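Local coordinates for protein Non-ribosomal peptide synthetase (Streptomyces halstedii, PDB 3WV4) that belongs to the AMP-binding enzyme family of the ANL clan and represents the N-terminal domain of a non-ribosomal peptide synthetase, at residues V237-S242 and M284-P289; L309-N314 and Q335-Y340; R144-E149 and D159-P164; R97-L102 and V123-G128; I372-E377 and G429-D434. All coordinates share one frame; numbering follows the deposited sequence.

Contact 1: residues V237-S242 and M284-P289; sequences VFCRMS and MMPIVP
The polar side of this contact is one direct backbone hydrogen bond and one water. F238 N donates to M284 O at 3.0 Å. The bond is straight (165° at the hydrogen) and comes in nearly along the C=O axis. The same oxygen also takes a CA-H...O contact from V237. Two residues on, P286 has no N-H to offer, and its ring carbon CD lies 3.4 Å from F238 O. A water stands between the segments instead. It donates to F238 O and to P286 O, the latter at 2.6 Å, and accepts from R240 N. Its partners, all backbone atoms, lie on both segments, so it bridges them where they part.

The apolar side centres on P286. The M241 CB bond points toward 284-289, and the chain bends at chi2 and chi3. The two side chains cross obliquely, and CE meets the CB-CG side of the ring, an unusually tight 3.3 Å from P286 CG. P286 O is equally near CE. V237 CG1, anti to its backbone N, meets P286 CD at about a right angle, 4.1 Å away. F247 of helix 246-258 covers both M241 and P286.

Strands 237-239 and 284-287 run at 27° and share a single bridge, V237 with M284. It is an edge-to-edge junction of the four-stranded mixed sheet and the large mixed sheet, opened at P286, in this family's alpha/beta fold.

Contact 2: residues L309-N314 and Q335-Y340; sequences LRMFTN and QVVRMY
Four backbone hydrogen bonds join the two segments. Q335 N donates to R310 O from above the carbonyl plane, 50° out of it. The next three run nearly along the C=O axes: F312 N to Q335 O at 2.9 Å, V337 N to F312 O, and N314 N to V337 O at 3.2 Å. A water donates to R310 O and to Q335 OE1, with a weak third bond from R310 NH1.

Side chains alternate between the faces. On one face M311, with CG anti to its backbone N, crosses V337 obliquely, and its CG sits 3.7 Å from V337 CG2. On the other face F312 CD2 touches V336 CG2 at 4.2 Å. M339 packs against the N314 carbonyl, with CB 3.4 Å from N314 O. Its bend at chi3 (-67°) sets CE 3.8 Å from T313 CB. The pairing is parallel, as expected for a beta-alpha-beta unit, here strand 311-314, helix 321-330 and strand 335-340.

Outside the pair, F331 meets the F312 ring with planes at about 60°. L229 of helix 215-229 packs on M311, T313 and V337. The R310 guanidinium is held by a salt bridge to D235, and N314 ND2 donates to A317 O.

Contact 3: residues R144-E149 and D159-P164; sequences RLVIAE and DVTDLP
T161 comes first, just after the weak end of helix 151-160. The contact brings the chain back in the beta-alpha-beta unit of strand 145-148, helix 151-160 and strand 165-167. T161 OG1 accepts from L163 N at 3.1 Å, which makes an ST turn. Its methyl, CG2, lies a loose 4.4 Å from V146 CG2. The V146 side chain is also covered by L157 of the helix. L163 follows, with CG anti to its carbonyl carbon (chi1 -60°). Its CD2 reaches to 4.1 Å from R144 O. P164 closes the segment. Its ring carbon CD lies near the same R144 oxygen, at 3.7 Å, while its own O accepts from V146 N at 3.0 Å. That bond is bent at the hydrogen (138°), although the donor lies nearly along the C=O axis. L145 CA adds a CA-H...O contact to P164 O. V146 also bonds to the backbone of Y166, consistent with P164 leading into the pairing of strand 165-167 with 145-148. With one bent backbone bond and loose apolar contacts, the link depends on main-chain atoms and little on side-chain polarity.

Contact 4: residues R97-L102 and V123-G128; sequences RIVVQL and VPLNPG
V100 O is gripped twice: by a hydrogen bond from L125 N at 2.7 Å, in the carbonyl plane, and by a CA-H...O contact from P124 CA at 3.2 Å. V123 O is held in a similar way. It accepts from V100 N at 3.0 Å, with the donor 36° above the carbonyl plane, and takes a CA-H...O contact from V99. V123 N donates to I98 O over a bent bond (134°).

Q101 carries the pairing past the end of the bridges. Its side chain is extended, with CG anti to the backbone N (chi1 -171°), and NE2 donates to N126 O at 3.0 Å. That oxygen lies close to the amide plane of Q101.

Among the apolar groups, V99 CG1 presses on L125 CD2 at 3.5 Å, a tight pair. V99 CG2 crosses obliquely to V123 CB at 3.9 Å. R97 lies alongside V123, with its CG 3.8 Å from V123 CG2. Its guanidinium turns off to G95 O and A141 O.

The strands run parallel in the beta-alpha-beta unit of strand 97-101, helix 106-116 and strand 121-124. Helix 131-141 covers V99, Q101 and L125, while helix 106-116 packs on I98, V100 and L102.

Contact 5: residues I372-E377 and G429-D434; sequences IEILDE and GHLDED
I374 lays its branches against the backbone of G429 and the side chain of L431. CG2, anti to the I374 backbone N, meets G429 O at 3.4 Å. CD1 lies 3.7 Å from the same oxygen. CG1 crosses L431 obliquely, 3.9 Å from its CG.

The strands belong to a curled, mostly antiparallel beta arrangement, consistent with the smaller beta subdomain of ANL-family N-terminal domains. Strands 372-375 and 429-431 cross at -124°, with axes 7.3 Å apart, and no hydrogen bond joins them. Each pairs instead with strand 388-393: L375 bonds to E389 and G429 to G388 through their backbones. I390 of that strand also packs on I374. The contact is therefore packing of side chains on each other and on backbone carbonyls, between two strands that share a neighbour.

H430 points away from this interface. Its ring meets Y438 nearly parallel, and ND1 bonds to G440 O. L431 points the other way, toward strand 372-375, and touches both isoleucines. Its CD2 lies 4.2 Å from I372 CG2, and its CD1 sits 3.7 Å from I372 O.

In the fold
Following the chain from the N terminus, the contacts close one after another, and none nest or cross. Contact 4 closes the first loop, over helix 106-116. Contact 3 follows, closing the loop over helix 151-160. The two share a parallel sheet, since strands 97-101 and 145-148 are neighbours, and their centres are 10 Å apart. Contact 1 then closes a 41-residue loop. It joins the edge of the four-stranded mixed sheet, strand 236-239, to the large mixed sheet that contacts 2 and 5 also reach. Contact 2 closes over helix 321-330. Strands 284-287 and 311-314 pair directly, so contacts 1 and 2 abut. Contact 5 closes last, among the C-terminal strands; the centres of contacts 2 and 5 are 24 Å apart.

Contact 1: residues V237-S242 and M284-P289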
# COMPACT_ATOMS: atom_id res chain seq x y z
N VAL A 237 3.94 0.59 -13.76
CA VAL A 237 2.86 1.01 -12.88
C VAL A 237 2.97 2.50 -12.61
O VAL A 237 3.95 2.97 -12.00
CB VAL A 237 2.88 0.24 -11.56
CG1 VAL A 237 1.67 0.52 -10.69
CG2 VAL A 237 2.98 -1.28 -11.86
N PHE A 238 1.97 3.25 -13.05
CA PHE A 238 1.94 4.68 -12.86
C PHE A 238 1.15 5.01 -11.59
O PHE A 238 -0.07 4.91 -11.56
CB PHE A 238 1.34 5.38 -14.07
CG PHE A 238 1.57 6.89 -14.08
CD1 PHE A 238 0.75 7.74 -13.37
CD2 PHE A 238 2.65 7.44 -14.79
CE1 PHE A 238 0.98 9.11 -13.37
CE2 PHE A 238 2.86 8.81 -14.81
CZ PHE A 238 2.04 9.65 -14.09
N CYS A 239 1.86 5.43 -10.56
CA CYS A 239 1.30 5.60 -9.27
C CYS A 239 1.38 7.05 -8.83
O CYS A 239 2.46 7.59 -8.51
CB CYS A 239 2.01 4.71 -8.26
SG CYS A 239 1.17 4.71 -6.69
N ARG A 240 0.20 7.64 -8.81
CA ARG A 240 0.01 9.02 -8.43
C ARG A 240 -0.40 9.06 -6.95
O ARG A 240 -0.36 10.10 -6.28
CB ARG A 240 -1.04 9.57 -9.39
CG ARG A 240 -1.35 11.04 -9.32
CD ARG A 240 -0.53 11.94 -10.26
NE ARG A 240 -1.46 12.93 -10.80
CZ ARG A 240 -2.07 13.86 -10.06
NH1 ARG A 240 -1.78 14.00 -8.76
NH2 ARG A 240 -2.95 14.68 -10.61
N MET A 241 -0.71 7.89 -6.42
CA MET A 241 -1.08 7.75 -5.02
C MET A 241 0.14 7.75 -4.16
O MET A 241 1.19 7.24 -4.55
CB MET A 241 -1.80 6.42 -4.74
CG MET A 241 -3.32 6.51 -4.79
SD MET A 241 -4.00 6.62 -6.43
CE MET A 241 -2.88 5.46 -7.21
N SER A 242 -0.05 8.26 -2.94
CA SER A 242 1.00 8.32 -1.98
C SER A 242 1.38 6.96 -1.46
O SER A 242 0.53 6.14 -1.07
CB SER A 242 0.59 9.20 -0.80
OG SER A 242 1.60 9.11 0.20
N MET A 284 -0.28 -0.09 -16.12
CA MET A 284 -1.23 -0.26 -15.02
C MET A 284 -1.32 1.03 -14.26
O MET A 284 -0.31 1.66 -14.04
CB MET A 284 -0.76 -1.32 -14.06
CG MET A 284 -0.28 -2.62 -14.69
SD MET A 284 -1.64 -3.70 -15.13
CE MET A 284 -2.12 -4.40 -13.57
N MET A 285 -2.53 1.45 -13.88
CA MET A 285 -2.74 2.72 -13.21
C MET A 285 -3.75 2.57 -12.12
O MET A 285 -4.95 2.41 -12.40
CB MET A 285 -3.26 3.76 -14.19
CG MET A 285 -3.35 5.15 -13.60
SD MET A 285 -3.94 6.43 -14.72
CE MET A 285 -3.81 7.79 -13.55
N PRO A 286 -3.30 2.63 -10.89
CA PRO A 286 -4.35 2.63 -9.85
C PRO A 286 -5.03 3.99 -9.87
O PRO A 286 -4.36 5.00 -10.12
CB PRO A 286 -3.58 2.36 -8.54
CG PRO A 286 -2.15 2.65 -8.87
CD PRO A 286 -1.96 2.40 -10.34
N ILE A 287 -6.34 4.02 -9.65
CA ILE A 287 -7.07 5.28 -9.65
C ILE A 287 -8.07 5.37 -8.49
O ILE A 287 -8.35 4.38 -7.80
CB ILE A 287 -7.92 5.44 -10.95
CG1 ILE A 287 -8.87 4.24 -11.09
CG2 ILE A 287 -7.02 5.55 -12.17
CD1 ILE A 287 -9.99 4.49 -12.07
N VAL A 288 -8.64 6.56 -8.37
CA VAL A 288 -9.72 6.92 -7.48
C VAL A 288 -10.70 7.74 -8.35
O VAL A 288 -10.29 8.29 -9.39
CB VAL A 288 -9.09 7.75 -6.33
CG1 VAL A 288 -10.10 8.53 -5.53
CG2 VAL A 288 -8.27 6.86 -5.42
N PRO A 289 -12.02 7.77 -8.00
CA PRO A 289 -12.96 8.48 -8.89
C PRO A 289 -12.47 9.84 -9.37
O PRO A 289 -12.58 10.16 -10.58
CB PRO A 289 -14.21 8.59 -8.04
CG PRO A 289 -14.20 7.31 -7.27
CD PRO A 289 -12.75 7.09 -6.91
O HOH W 1 -2.07 6.31 -10.24

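Contact 2: residues L309-N314 and Q335-Y340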
# COMPACT_ATOMS: atom_id res chain seq x y z
N LEU A 309 -1.75 1.56 -21.77
CA LEU A 309 -2.59 1.29 -20.61
C LEU A 309 -3.52 0.09 -20.80
O LEU A 309 -4.34 0.08 -21.72
CB LEU A 309 -3.41 2.51 -20.28
CG LEU A 309 -2.65 3.56 -19.47
CD1 LEU A 309 -3.54 4.75 -19.33
CD2 LEU A 309 -2.28 3.05 -18.07
N ARG A 310 -3.37 -0.91 -19.93
CA ARG A 310 -4.15 -2.13 -19.95
C ARG A 310 -5.07 -2.35 -18.74
O ARG A 310 -5.99 -3.19 -18.79
CB ARG A 310 -3.23 -3.34 -20.16
CG ARG A 310 -2.49 -3.86 -18.93
CD ARG A 310 -1.54 -5.02 -19.33
NE ARG A 310 -0.89 -5.59 -18.16
CZ ARG A 310 -1.43 -6.54 -17.38
NH1 ARG A 310 -2.59 -7.08 -17.65
NH2 ARG A 310 -0.78 -6.99 -16.34
N MET A 311 -4.86 -1.63 -17.65
CA MET A 311 -5.74 -1.80 -16.47
C MET A 311 -5.75 -0.58 -15.60
O MET A 311 -4.70 0.04 -15.38
CB MET A 311 -5.29 -2.98 -15.60
CG MET A 311 -6.33 -3.44 -14.59
SD MET A 311 -5.82 -4.92 -13.68
CE MET A 311 -5.65 -6.09 -15.04
N PHE A 312 -6.96 -0.22 -15.17
CA PHE A 312 -7.21 0.71 -14.12
C PHE A 312 -7.79 -0.05 -12.94
O PHE A 312 -8.75 -0.83 -13.12
CB PHE A 312 -8.27 1.73 -14.53
CG PHE A 312 -7.86 2.58 -15.67
CD1 PHE A 312 -7.00 3.65 -15.48
CD2 PHE A 312 -8.30 2.29 -16.96
CE1 PHE A 312 -6.60 4.43 -16.55
CE2 PHE A 312 -7.88 3.07 -18.05
CZ PHE A 312 -7.01 4.15 -17.84
N THR A 313 -7.26 0.21 -11.75
CA THR A 313 -7.76 -0.43 -10.57
C THR A 313 -8.26 0.64 -9.59
O THR A 313 -7.54 1.55 -9.23
CB THR A 313 -6.72 -1.36 -9.93
OG1 THR A 313 -5.60 -0.65 -9.47
CG2 THR A 313 -6.22 -2.30 -10.92
N ASN A 314 -9.48 0.45 -9.13
CA ASN A 314 -10.14 1.42 -8.32
C ASN A 314 -10.42 0.78 -6.98
O ASN A 314 -11.12 -0.25 -6.90
CB ASN A 314 -11.44 1.89 -8.96
CG ASN A 314 -12.09 3.02 -8.16
OD1 ASN A 314 -11.53 4.11 -8.07
ND2 ASN A 314 -13.24 2.78 -7.62
N GLN A 335 -8.80 -2.61 -18.93
CA GLN A 335 -9.86 -3.18 -18.08
C GLN A 335 -10.05 -2.31 -16.86
O GLN A 335 -9.09 -1.72 -16.40
CB GLN A 335 -9.47 -4.59 -17.66
CG GLN A 335 -9.45 -5.51 -18.87
CD GLN A 335 -8.84 -6.86 -18.58
OE1 GLN A 335 -7.69 -6.99 -18.11
NE2 GLN A 335 -9.55 -7.88 -18.98
N VAL A 336 -11.28 -2.16 -16.40
CA VAL A 336 -11.61 -1.26 -15.30
C VAL A 336 -12.13 -2.09 -14.16
O VAL A 336 -13.20 -2.71 -14.24
CB VAL A 336 -12.67 -0.26 -15.72
CG1 VAL A 336 -13.07 0.60 -14.52
CG2 VAL A 336 -12.18 0.59 -16.86
N VAL A 337 -11.31 -2.22 -13.15
CA VAL A 337 -11.42 -3.28 -12.17
C VAL A 337 -11.93 -2.77 -10.84
O VAL A 337 -11.30 -1.88 -10.27
CB VAL A 337 -10.06 -3.96 -11.97
CG1 VAL A 337 -10.16 -4.99 -10.88
CG2 VAL A 337 -9.57 -4.56 -13.30
N ARG A 338 -13.06 -3.32 -10.37
CA ARG A 338 -13.60 -2.88 -9.12
C ARG A 338 -13.03 -3.67 -7.98
O ARG A 338 -12.79 -4.88 -8.10
CB ARG A 338 -15.13 -2.94 -9.12
CG ARG A 338 -15.84 -1.94 -10.08
CD ARG A 338 -16.56 -2.65 -11.25
NE ARG A 338 -17.60 -3.56 -10.83
CZ ARG A 338 -18.13 -4.57 -11.52
NH1 ARG A 338 -17.70 -4.96 -12.71
NH2 ARG A 338 -19.14 -5.23 -10.97
N MET A 339 -12.85 -3.01 -6.85
CA MET A 339 -12.28 -3.62 -5.65
C MET A 339 -12.94 -3.02 -4.43
O MET A 339 -13.43 -1.92 -4.48
CB MET A 339 -10.77 -3.34 -5.59
CG MET A 339 -10.08 -3.65 -6.92
SD MET A 339 -8.32 -3.74 -6.82
CE MET A 339 -7.99 -2.04 -6.45
N TYR A 340 -12.93 -3.75 -3.33
CA TYR A 340 -13.42 -3.22 -2.06
C TYR A 340 -12.53 -3.73 -0.98
O TYR A 340 -12.03 -4.88 -1.04
CB TYR A 340 -14.88 -3.66 -1.84
CG TYR A 340 -15.29 -3.72 -0.41
CD1 TYR A 340 -15.45 -2.52 0.36
CD2 TYR A 340 -15.59 -4.94 0.20
CE1 TYR A 340 -15.87 -2.59 1.68
CE2 TYR A 340 -15.98 -5.01 1.53
CZ TYR A 340 -16.15 -3.82 2.26
OH TYR A 340 -16.52 -3.90 3.60
O HOH W 2 -5.48 -5.66 -18.99

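Contact 3: residues R144-E149 and D159-P164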
# COMPACT_ATOMS: atom_id res chain seq x y z
N ARG A 144 11.38 5.91 17.67
CA ARG A 144 12.73 6.14 18.10
C ARG A 144 13.19 7.44 17.46
O ARG A 144 13.93 8.21 18.05
CB ARG A 144 13.51 4.94 17.59
CG ARG A 144 14.85 4.73 18.14
CD ARG A 144 14.87 4.11 19.53
NE ARG A 144 16.26 3.73 19.78
CZ ARG A 144 16.88 3.87 20.94
NH1 ARG A 144 16.22 4.36 21.99
NH2 ARG A 144 18.15 3.53 21.05
N LEU A 145 12.68 7.73 16.26
CA LEU A 145 13.10 8.89 15.47
C LEU A 145 12.13 9.19 14.36
O LEU A 145 11.14 8.49 14.16
CB LEU A 145 14.50 8.73 14.93
CG LEU A 145 14.84 7.53 14.04
CD1 LEU A 145 14.45 7.80 12.60
CD2 LEU A 145 16.33 7.26 14.13
N VAL A 146 12.37 10.30 13.71
CA VAL A 146 11.43 10.82 12.76
C VAL A 146 12.19 11.29 11.56
O VAL A 146 13.22 11.97 11.69
CB VAL A 146 10.65 12.03 13.33
CG1 VAL A 146 9.77 12.66 12.26
CG2 VAL A 146 9.82 11.62 14.55
N ILE A 147 11.68 10.95 10.38
CA ILE A 147 12.31 11.39 9.15
C ILE A 147 11.40 12.34 8.41
O ILE A 147 10.24 11.98 8.12
CB ILE A 147 12.69 10.19 8.28
CG1 ILE A 147 13.76 9.40 9.01
CG2 ILE A 147 13.18 10.65 6.92
CD1 ILE A 147 13.94 8.01 8.54
N ALA A 148 11.93 13.51 8.06
CA ALA A 148 11.17 14.59 7.42
C ALA A 148 11.69 14.82 6.01
O ALA A 148 12.79 14.42 5.66
CB ALA A 148 11.33 15.89 8.23
N GLU A 149 10.92 15.56 5.25
CA GLU A 149 11.17 15.82 3.87
C GLU A 149 12.30 16.84 3.60
O GLU A 149 12.92 16.80 2.56
CB GLU A 149 9.85 16.34 3.25
CG GLU A 149 9.95 16.76 1.79
CD GLU A 149 8.62 17.19 1.24
OE1 GLU A 149 8.48 17.15 0.00
OE2 GLU A 149 7.72 17.53 2.03
N ASP A 159 8.76 21.07 16.69
CA ASP A 159 7.82 21.76 17.59
C ASP A 159 6.90 20.74 18.28
O ASP A 159 6.37 21.02 19.37
CB ASP A 159 6.93 22.77 16.84
CG ASP A 159 7.73 23.85 16.09
OD1 ASP A 159 8.84 24.22 16.54
OD2 ASP A 159 7.23 24.31 15.03
N VAL A 160 6.73 19.55 17.68
CA VAL A 160 5.69 18.64 18.16
C VAL A 160 6.22 17.38 18.78
O VAL A 160 5.45 16.58 19.26
CB VAL A 160 4.63 18.32 17.08
CG1 VAL A 160 4.11 19.59 16.44
CG2 VAL A 160 5.17 17.37 16.02
N THR A 161 7.54 17.18 18.78
CA THR A 161 8.14 16.04 19.45
C THR A 161 9.51 16.46 19.91
O THR A 161 10.11 17.40 19.38
CB THR A 161 8.22 14.76 18.52
OG1 THR A 161 8.74 13.63 19.26
CG2 THR A 161 9.16 14.99 17.34
N ASP A 162 10.01 15.77 20.92
CA ASP A 162 11.37 15.93 21.40
C ASP A 162 12.29 14.86 20.83
O ASP A 162 13.49 14.89 21.06
CB ASP A 162 11.36 15.86 22.94
CG ASP A 162 10.47 16.95 23.57
OD1 ASP A 162 10.27 18.02 22.92
OD2 ASP A 162 9.93 16.72 24.68
N LEU A 163 11.72 13.88 20.12
CA LEU A 163 12.57 12.86 19.51
C LEU A 163 13.40 13.50 18.42
O LEU A 163 13.01 14.53 17.85
CB LEU A 163 11.73 11.72 18.93
CG LEU A 163 10.86 11.02 20.00
CD1 LEU A 163 9.65 10.34 19.35
CD2 LEU A 163 11.63 10.06 20.91
N PRO A 164 14.55 12.88 18.11
CA PRO A 164 15.36 13.28 16.96
C PRO A 164 14.62 13.23 15.63
O PRO A 164 13.99 12.25 15.31
CB PRO A 164 16.51 12.26 16.95
CG PRO A 164 16.49 11.66 18.29
CD PRO A 164 15.08 11.69 18.76

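Contact 4: residues R97-L102 and V123-G128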
# COMPACT_ATOMS: atom_id res chain seq x y z
N ARG A 97 9.77 1.67 16.33
CA ARG A 97 9.13 2.38 15.25
C ARG A 97 9.98 3.54 14.75
O ARG A 97 10.73 4.16 15.52
CB ARG A 97 7.75 2.94 15.66
CG ARG A 97 6.58 1.96 15.75
CD ARG A 97 6.69 1.00 16.92
NE ARG A 97 6.81 1.72 18.20
CZ ARG A 97 7.37 1.23 19.29
NH1 ARG A 97 7.83 0.00 19.29
NH2 ARG A 97 7.44 1.97 20.40
N ILE A 98 9.82 3.84 13.45
CA ILE A 98 10.27 5.11 12.90
C ILE A 98 9.10 5.73 12.15
O ILE A 98 8.38 5.06 11.43
CB ILE A 98 11.48 4.97 11.98
CG1 ILE A 98 11.17 4.18 10.71
CG2 ILE A 98 12.61 4.30 12.74
CD1 ILE A 98 12.36 4.12 9.76
N VAL A 99 8.91 7.02 12.38
CA VAL A 99 7.93 7.78 11.68
C VAL A 99 8.56 8.54 10.53
O VAL A 99 9.61 9.19 10.70
CB VAL A 99 7.29 8.84 12.60
CG1 VAL A 99 6.51 9.83 11.77
CG2 VAL A 99 6.34 8.17 13.57
N VAL A 100 7.89 8.50 9.39
CA VAL A 100 8.46 8.90 8.15
C VAL A 100 7.42 9.73 7.45
O VAL A 100 6.29 9.24 7.22
CB VAL A 100 8.79 7.65 7.29
CG1 VAL A 100 9.37 8.06 5.97
CG2 VAL A 100 9.76 6.74 8.03
N GLN A 101 7.78 10.97 7.13
CA GLN A 101 6.89 11.90 6.43
C GLN A 101 7.57 12.41 5.20
O GLN A 101 8.27 13.42 5.22
CB GLN A 101 6.53 13.09 7.31
CG GLN A 101 5.43 13.95 6.71
CD GLN A 101 5.06 15.14 7.57
OE1 GLN A 101 5.95 15.86 8.03
NE2 GLN A 101 3.78 15.38 7.77
N LEU A 102 7.34 11.70 4.12
CA LEU A 102 8.07 11.91 2.90
C LEU A 102 7.16 11.79 1.72
O LEU A 102 6.16 11.07 1.79
CB LEU A 102 9.17 10.84 2.76
CG LEU A 102 10.33 10.85 3.72
CD1 LEU A 102 11.28 9.76 3.30
CD2 LEU A 102 11.04 12.18 3.64
N VAL A 123 6.27 3.73 9.89
CA VAL A 123 5.04 4.49 10.23
C VAL A 123 4.97 5.71 9.33
O VAL A 123 5.46 6.76 9.67
CB VAL A 123 5.05 4.97 11.69
CG1 VAL A 123 3.66 5.48 12.11
CG2 VAL A 123 5.45 3.85 12.62
N PRO A 124 4.43 5.54 8.13
CA PRO A 124 4.40 6.62 7.16
C PRO A 124 3.27 7.62 7.42
O PRO A 124 2.15 7.19 7.77
CB PRO A 124 4.11 5.90 5.86
CG PRO A 124 3.31 4.69 6.26
CD PRO A 124 3.77 4.32 7.64
N LEU A 125 3.57 8.92 7.25
CA LEU A 125 2.59 10.03 7.42
C LEU A 125 2.54 10.90 6.16
O LEU A 125 3.57 11.11 5.49
CB LEU A 125 2.97 10.91 8.61
CG LEU A 125 2.51 10.51 10.01
CD1 LEU A 125 2.36 9.02 10.21
CD2 LEU A 125 3.35 11.09 11.13
N ASN A 126 1.34 11.42 5.85
CA ASN A 126 1.13 12.33 4.71
C ASN A 126 1.69 13.71 5.02
O ASN A 126 1.62 14.17 6.15
CB ASN A 126 -0.35 12.46 4.27
CG ASN A 126 -1.30 11.71 5.19
OD1 ASN A 126 -1.18 10.50 5.30
ND2 ASN A 126 -2.25 12.40 5.83
N PRO A 127 2.28 14.35 4.01
CA PRO A 127 2.71 15.71 4.24
C PRO A 127 1.44 16.51 4.47
O PRO A 127 0.36 16.01 4.17
CB PRO A 127 3.43 16.07 2.95
CG PRO A 127 4.00 14.75 2.45
CD PRO A 127 2.97 13.72 2.86
N GLY A 128 1.52 17.70 5.05
CA GLY A 128 0.30 18.50 5.27
C GLY A 128 -0.55 18.25 6.52
O GLY A 128 -1.57 18.89 6.69

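Contact 5: residues I372-E377 and G429-D434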
# COMPACT_ATOMS: atom_id res chain seq x y z
N ILE A 372 -15.24 -14.52 2.94
CA ILE A 372 -16.17 -13.51 3.33
C ILE A 372 -17.43 -14.23 3.87
O ILE A 372 -18.00 -15.06 3.16
CB ILE A 372 -16.64 -12.67 2.11
CG1 ILE A 372 -15.54 -11.86 1.42
CG2 ILE A 372 -17.77 -11.76 2.52
CD1 ILE A 372 -14.49 -11.49 2.39
N GLU A 373 -17.87 -13.91 5.08
CA GLU A 373 -19.19 -14.41 5.53
C GLU A 373 -20.06 -13.27 5.97
O GLU A 373 -19.58 -12.30 6.59
CB GLU A 373 -19.05 -15.36 6.70
CG GLU A 373 -18.33 -16.65 6.40
CD GLU A 373 -17.60 -17.15 7.62
OE1 GLU A 373 -16.81 -16.35 8.21
OE2 GLU A 373 -17.84 -18.30 8.02
N ILE A 374 -21.34 -13.43 5.69
CA ILE A 374 -22.34 -12.45 6.07
C ILE A 374 -23.01 -12.95 7.37
O ILE A 374 -23.59 -14.02 7.37
CB ILE A 374 -23.38 -12.32 4.97
CG1 ILE A 374 -22.75 -12.00 3.61
CG2 ILE A 374 -24.38 -11.22 5.29
CD1 ILE A 374 -21.92 -10.74 3.57
N LEU A 375 -22.90 -12.19 8.47
CA LEU A 375 -23.47 -12.61 9.78
C LEU A 375 -24.73 -11.83 10.20
O LEU A 375 -24.85 -10.65 9.85
CB LEU A 375 -22.41 -12.41 10.85
CG LEU A 375 -21.15 -13.26 10.65
CD1 LEU A 375 -20.28 -13.28 11.91
CD2 LEU A 375 -21.49 -14.68 10.22
N ASP A 376 -25.68 -12.50 10.89
CA ASP A 376 -26.88 -11.83 11.46
C ASP A 376 -26.51 -11.09 12.72
O ASP A 376 -25.35 -11.08 13.14
CB ASP A 376 -28.09 -12.80 11.72
CG ASP A 376 -27.81 -13.89 12.80
OD1 ASP A 376 -27.26 -13.58 13.88
OD2 ASP A 376 -28.16 -15.08 12.58
N GLU A 377 -27.52 -10.47 13.35
CA GLU A 377 -27.34 -9.75 14.61
C GLU A 377 -26.65 -10.60 15.70
O GLU A 377 -25.89 -10.09 16.51
CB GLU A 377 -28.70 -9.29 15.11
CG GLU A 377 -28.67 -8.25 16.24
CD GLU A 377 -29.95 -8.27 17.08
OE1 GLU A 377 -30.41 -7.18 17.50
OE2 GLU A 377 -30.48 -9.37 17.32
N GLY A 429 -24.04 -6.01 3.68
CA GLY A 429 -24.27 -6.43 2.29
C GLY A 429 -24.60 -7.91 2.21
O GLY A 429 -24.94 -8.55 3.23
N HIS A 430 -24.51 -8.45 1.01
CA HIS A 430 -24.91 -9.82 0.80
C HIS A 430 -24.05 -10.49 -0.28
O HIS A 430 -23.46 -9.80 -1.11
CB HIS A 430 -26.43 -9.87 0.44
CG HIS A 430 -26.75 -9.28 -0.90
ND1 HIS A 430 -27.07 -7.95 -1.08
CD2 HIS A 430 -26.85 -9.85 -2.13
CE1 HIS A 430 -27.34 -7.73 -2.36
NE2 HIS A 430 -27.18 -8.86 -3.02
N LEU A 431 -24.07 -11.82 -0.30
CA LEU A 431 -23.40 -12.63 -1.34
C LEU A 431 -24.43 -13.34 -2.17
O LEU A 431 -25.50 -13.67 -1.67
CB LEU A 431 -22.56 -13.69 -0.70
CG LEU A 431 -21.40 -13.22 0.11
CD1 LEU A 431 -20.83 -14.43 0.82
CD2 LEU A 431 -20.34 -12.57 -0.74
N ASP A 432 -24.16 -13.53 -3.44
CA ASP A 432 -25.06 -14.38 -4.25
C ASP A 432 -24.55 -15.79 -4.14
O ASP A 432 -23.57 -16.09 -3.41
CB ASP A 432 -25.26 -13.88 -5.69
CG ASP A 432 -23.94 -13.75 -6.49
OD1 ASP A 432 -22.97 -14.49 -6.21
OD2 ASP A 432 -23.92 -12.93 -7.43
N GLU A 433 -25.20 -16.70 -4.86
CA GLU A 433 -24.86 -18.12 -4.79
C GLU A 433 -23.39 -18.30 -5.21
O GLU A 433 -22.59 -19.09 -4.62
CB GLU A 433 -25.81 -18.91 -5.72
CG GLU A 433 -27.32 -18.61 -5.55
CD GLU A 433 -27.70 -17.12 -5.76
OE1 GLU A 433 -27.33 -16.53 -6.82
OE2 GLU A 433 -28.36 -16.53 -4.86
N ASP A 434 -23.03 -17.51 -6.20
CA ASP A 434 -21.72 -17.61 -6.80
C ASP A 434 -20.60 -17.13 -5.84
O ASP A 434 -19.42 -17.48 -5.99
CB ASP A 434 -21.77 -16.90 -8.17
CG ASP A 434 -22.40 -17.79 -9.25
OD1 ASP A 434 -22.07 -19.01 -9.29
OD2 ASP A 434 -23.20 -17.33 -10.10